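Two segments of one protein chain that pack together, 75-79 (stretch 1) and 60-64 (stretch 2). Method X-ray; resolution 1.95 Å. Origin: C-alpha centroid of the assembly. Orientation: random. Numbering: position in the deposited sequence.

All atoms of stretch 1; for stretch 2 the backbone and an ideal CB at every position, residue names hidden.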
# COMPACT_ATOMS: atom_id res chain seq x y z
N ARG A 75 -5.85 19.90 -9.60
CA ARG A 75 -6.49 19.21 -10.73
C ARG A 75 -5.80 17.88 -11.13
O ARG A 75 -6.27 17.22 -12.05
CB ARG A 75 -6.51 20.12 -11.96
CG ARG A 75 -7.48 21.25 -11.85
CD ARG A 75 -7.30 22.19 -13.04
NE ARG A 75 -8.20 23.32 -12.91
CZ ARG A 75 -9.50 23.30 -13.21
NH1 ARG A 75 -10.09 22.21 -13.70
NH2 ARG A 75 -10.20 24.41 -13.05
N SER A 76 -4.71 17.50 -10.48
CA SER A 76 -4.05 16.22 -10.85
C SER A 76 -4.95 14.99 -10.65
O SER A 76 -5.92 15.00 -9.90
CB SER A 76 -2.73 16.07 -10.10
OG SER A 76 -1.81 17.07 -10.58
N LEU A 77 -4.64 13.94 -11.38
CA LEU A 77 -5.36 12.69 -11.26
C LEU A 77 -5.17 12.01 -9.91
O LEU A 77 -4.28 12.35 -9.12
CB LEU A 77 -4.93 11.75 -12.40
CG LEU A 77 -5.22 12.21 -13.83
CD1 LEU A 77 -4.69 11.20 -14.82
CD2 LEU A 77 -6.72 12.44 -14.03
N TYR A 78 -6.04 11.02 -9.66
CA TYR A 78 -6.00 10.11 -8.50
C TYR A 78 -6.47 10.69 -7.19
O TYR A 78 -7.13 10.00 -6.42
CB TYR A 78 -4.62 9.44 -8.33
CG TYR A 78 -3.99 9.08 -9.65
CD1 TYR A 78 -4.66 8.25 -10.53
CD2 TYR A 78 -2.77 9.64 -10.06
CE1 TYR A 78 -4.15 7.95 -11.76
CE2 TYR A 78 -2.22 9.32 -11.34
CZ TYR A 78 -2.93 8.47 -12.18
OH TYR A 78 -2.48 8.12 -13.45
N ILE A 79 -6.07 11.92 -6.88
CA ILE A 79 -6.37 12.52 -5.60
C ILE A 79 -7.91 12.59 -5.33
O ILE A 79 -8.34 12.39 -4.21
CB ILE A 79 -5.67 13.91 -5.38
CG1 ILE A 79 -6.12 14.93 -6.43
CG2 ILE A 79 -4.11 13.75 -5.35
CD1 ILE A 79 -5.48 16.28 -6.29
N UNK A 60 0.83 8.18 -21.88
CA UNK A 60 0.61 9.64 -21.83
C UNK A 60 -0.64 10.12 -21.05
O UNK A 60 -0.70 11.27 -20.57
CB UNK A 60 0.51 10.16 -23.27
N UNK A 61 -1.64 9.25 -20.99
CA UNK A 61 -2.91 9.54 -20.33
C UNK A 61 -2.89 9.35 -18.81
O UNK A 61 -3.86 9.70 -18.14
CB UNK A 61 -4.00 8.65 -20.93
N UNK A 62 -1.81 8.77 -18.28
CA UNK A 62 -1.66 8.47 -16.84
C UNK A 62 -1.32 9.69 -16.00
O UNK A 62 -1.28 9.60 -14.76
CB UNK A 62 -0.57 7.41 -16.64
N UNK A 63 -1.05 10.82 -16.66
CA UNK A 63 -0.68 12.07 -15.99
C UNK A 63 0.64 11.91 -15.23
O UNK A 63 0.92 12.73 -14.36
CB UNK A 63 -1.79 12.51 -15.03
N UNK A 64 1.48 10.92 -15.59
CA UNK A 64 2.81 10.84 -14.97
C UNK A 64 3.51 12.18 -15.12
O UNK A 64 4.20 12.59 -14.19
CB UNK A 64 3.65 9.72 -15.60

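Position 60 lies beyond the reach of stretch 1: no atom of that stretch comes within 5.5 Å of its ideal CB. Its backbone angles are helical, which nearly any residue tolerates, so stretch 1 sets no preference. The residue is Ser60, with chi1 in the p well, and it makes no contact across the interface.

Position 61 has similar helical angles, and its CA-to-CB bond points sideways with open space around the ideal CB. What it offers stretch 1 is its backbone, since the carbonyl O lies 3.7 Å from Leu77 CD1. A small, polar or long flexible side chain would serve equally well. The deposited residue is Gln61, whose CB is the side-chain atom nearest stretch 1, 6.6 Å from Leu77 CD1; the contact with Leu77 is one any residue could make.

At position 62 the main chain again matters most. Its carbonyl O sits near the plane of the Tyr78 ring, at the ring edge, where the phenol hydroxyl can reach it. Tyr78 OH donates a hydrogen bond to this O at 2.3 Å, a very short distance. The ideal CB, pointing sideways, is 3.8 Å from the same Tyr78 OH, so a compact side chain such as alanine or serine fits comfortably, though larger ones that turn away from the hydroxyl are not excluded. The residue is Ser62. Its CB lies 3.7 Å from Tyr78 OH, while its OG, with chi1 p, hydrogen-bonds to a residue elsewhere in the structure.

Position 63 faces stretch 1 most directly. Its phi/psi of 63/22 is left-handed, a conformation that favours glycine, asparagine and, less strongly, aspartate. The CB points toward stretch 1 and the ideal CB lies a tight 3.2 Å from Leu77 CD1, which argues against branching at CB. Beyond it lie the backbone N of Leu77 and the CA and CB of Ser76, so a short polar side chain able to accept from an amide is attractive; glycine would suit the backbone but leave this space unfilled. The residue is Asn63, with chi1 t. Its CB approaches Leu77 CD1 to 3.2 Å, and its carboxamide extends to Ser76 and the Leu77 amide. Which end of that amide group faces Leu77 N is uncertain. Asn63 has the largest area covered by stretch 1, 66 Å².

Position 64 directs its CB away, with none of stretch 1 within 5.5 Å. Stretch 1 would therefore allow even a bulky residue here, and the deposited residue is Tyr64, chi1 t; it makes no contact with stretch 1, and its CB, the nearest side-chain atom, is 6.7 Å from Tyr78 OH.

Stretch 2 60-64: SQSNY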
# COMPACT_ATOMS: atom_id res chain seq x y z
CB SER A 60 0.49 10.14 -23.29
OG SER A 60 -0.66 9.56 -23.93
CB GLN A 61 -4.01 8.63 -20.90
CG GLN A 61 -4.17 8.77 -22.40
CD GLN A 61 -4.69 10.14 -22.78
OE1 GLN A 61 -5.86 10.45 -22.54
NE2 GLN A 61 -3.83 10.98 -23.36
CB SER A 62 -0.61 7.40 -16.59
OG SER A 62 0.64 7.74 -17.17
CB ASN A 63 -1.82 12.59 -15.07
CG ASN A 63 -1.60 14.04 -14.56
OD1 ASN A 63 -0.96 14.84 -15.25
ND2 ASN A 63 -2.14 14.36 -13.36
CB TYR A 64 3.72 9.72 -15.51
CG TYR A 64 5.11 9.76 -14.90
CD1 TYR A 64 5.29 9.77 -13.51
CD2 TYR A 64 6.25 9.87 -15.68
CE1 TYR A 64 6.55 9.85 -12.93
CE2 TYR A 64 7.52 9.91 -15.12
CZ TYR A 64 7.66 9.92 -13.74
OH TYR A 64 8.92 10.01 -13.19
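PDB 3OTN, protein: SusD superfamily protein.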